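Local structure of Esterase/lipase (Uncultured bacterium, 3K6K) at residues 301-304 / 305-309. The protein probably hydrolyses carboxylic ester bonds, as an alpha/beta-hydrolase esterase related to hormone-sensitive lipase. Numbering follows the deposited sequence.
Sequences CHWI and SARIS
R307 lays its guanidinium flat over one face of the W303 indole, the two planes only 16° apart. R307 CZ stands 3.6 Å from the centroid of the W303 five-membered ring, a cation-pi contact, while R307 CD lies over the six-membered ring, 3.9 Å from its centroid, in a CH-pi contact. With chi1 at -165°, CG of W303 points away from the backbone N and beside the carbonyl carbon, and bends at chi2 and chi3 of R307 bring its guanidinium over the ring. While stacked, both groups also bind acids: NE of R307 forms a salt bridge with E242, and NE1 of W303 a hydrogen bond to E272. Arginine suits this place because its flat, charged group can lie on the indole and still pair with E242. A leucine in place of W303 would probably leave the guanidinium without a flat aromatic support and E272 without its indole donor. Here helix 291-305, the last of this alpha/beta-hydrolase fold, runs out against the central sheet, and the buried side chains of W303 and I304 pack on I152 and V182 of neighbouring parallel strands, where large apolar groups suit the interface. The backbone winds down in steps: S305 N still donates to C301 O at 2.7 Å in helical i to i+4 fashion, but A306 N reaches W303 O at 3.3 Å and R307 N reaches I304 O at 3.0 Å, both three residues back. R307 NH1 adds a weak bond to W303 O. Against this tight stack and sheet packing, the solvent side is looser: H302, S305 and A306 are exposed, places that suit a polar or small side chain.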
loop_
_atom_site.group_PDB
_atom_site.type_symbol
_atom_site.label_atom_id
_atom_site.label_comp_id
_atom_site.label_asym_id
_atom_site.label_seq_id
_atom_site.Cartn_x
_atom_site.Cartn_y
_atom_site.Cartn_z
ATOM N N CYS A 301 -4.338 -13.320 7.350
ATOM C CA CYS A 301 -5.404 -14.026 8.051
ATOM C C CYS A 301 -6.104 -13.076 9.008
ATOM O O CYS A 301 -7.322 -13.073 9.078
ATOM C CB CYS A 301 -4.913 -15.323 8.730
ATOM S SG CYS A 301 -4.585 -16.648 7.483
ATOM N N HIS A 302 -5.344 -12.262 9.716
ATOM C CA HIS A 302 -5.956 -11.271 10.562
ATOM C C HIS A 302 -6.916 -10.403 9.701
ATOM O O HIS A 302 -8.078 -10.131 10.085
ATOM C CB HIS A 302 -4.876 -10.418 11.236
ATOM C CG HIS A 302 -5.370 -9.637 12.417
ATOM N ND1 HIS A 302 -5.450 -10.178 13.689
ATOM C CD2 HIS A 302 -5.801 -8.352 12.529
ATOM C CE1 HIS A 302 -5.906 -9.262 14.533
ATOM N NE2 HIS A 302 -6.136 -8.150 13.854
ATOM N N TRP A 303 -6.436 -9.976 8.538
ATOM C CA TRP A 303 -7.233 -9.176 7.660
ATOM C C TRP A 303 -8.478 -9.944 7.313
ATOM O O TRP A 303 -9.595 -9.417 7.402
ATOM C CB TRP A 303 -6.481 -8.878 6.403
ATOM C CG TRP A 303 -7.079 -7.782 5.585
ATOM C CD1 TRP A 303 -6.850 -6.397 5.716
ATOM C CD2 TRP A 303 -7.927 -7.932 4.452
ATOM N NE1 TRP A 303 -7.562 -5.720 4.745
ATOM C CE2 TRP A 303 -8.217 -6.636 3.958
ATOM C CE3 TRP A 303 -8.464 -9.023 3.801
ATOM C CZ2 TRP A 303 -9.018 -6.434 2.813
ATOM C CZ3 TRP A 303 -9.267 -8.818 2.710
ATOM C CH2 TRP A 303 -9.534 -7.530 2.213
ATOM N N ILE A 304 -8.290 -11.181 6.899
ATOM C CA ILE A 304 -9.408 -11.911 6.420
ATOM C C ILE A 304 -10.403 -12.035 7.541
ATOM O O ILE A 304 -11.553 -11.655 7.407
ATOM C CB ILE A 304 -9.047 -13.299 5.849
ATOM C CG1 ILE A 304 -8.479 -13.155 4.442
ATOM C CG2 ILE A 304 -10.309 -14.208 5.786
ATOM C CD1 ILE A 304 -7.803 -14.414 3.942
ATOM N N SER A 305 -9.938 -12.533 8.680
ATOM C CA SER A 305 -10.863 -12.965 9.700
ATOM C C SER A 305 -11.468 -11.779 10.449
ATOM O O SER A 305 -12.240 -11.985 11.389
ATOM C CB SER A 305 -10.195 -14.009 10.628
ATOM O OG SER A 305 -9.811 -13.391 11.830
ATOM N N ALA A 306 -11.140 -10.558 10.028
ATOM C CA ALA A 306 -11.746 -9.355 10.585
ATOM C C ALA A 306 -12.680 -8.607 9.599
ATOM O O ALA A 306 -13.166 -7.521 9.911
ATOM C CB ALA A 306 -10.692 -8.434 11.113
ATOM N N ARG A 307 -12.936 -9.184 8.421
ATOM C CA ARG A 307 -13.949 -8.647 7.479
ATOM C C ARG A 307 -15.151 -9.539 7.590
ATOM O O ARG A 307 -16.277 -9.090 7.465
ATOM C CB ARG A 307 -13.447 -8.561 6.056
ATOM C CG ARG A 307 -12.163 -7.823 5.991
ATOM C CD ARG A 307 -12.161 -6.789 4.925
ATOM N NE ARG A 307 -11.398 -5.538 5.192
ATOM C CZ ARG A 307 -10.477 -5.274 6.149
ATOM N NH1 ARG A 307 -10.097 -6.165 7.079
ATOM N NH2 ARG A 307 -9.916 -4.055 6.153
ATOM N N ILE A 308 -14.911 -10.765 7.948
ATOM C CA ILE A 308 -15.957 -11.633 8.369
ATOM C C ILE A 308 -16.423 -11.149 9.794
ATOM O O ILE A 308 -16.096 -11.742 10.822
ATOM C CB ILE A 308 -15.437 -13.024 8.338
ATOM C CG1 ILE A 308 -14.748 -13.241 7.004
ATOM C CG2 ILE A 308 -16.498 -14.007 8.543
ATOM C CD1 ILE A 308 -15.574 -13.602 5.906
ATOM N N SER A 309 -17.187 -10.061 9.768
ATOM C CA SER A 309 -17.764 -9.177 10.882
ATOM C C SER A 309 -17.412 -7.663 10.750
ATOM O O SER A 309 -18.241 -6.834 10.317
ATOM C CB SER A 309 -17.564 -9.682 12.340
ATOM O OG SER A 309 -16.199 -9.678 12.763
#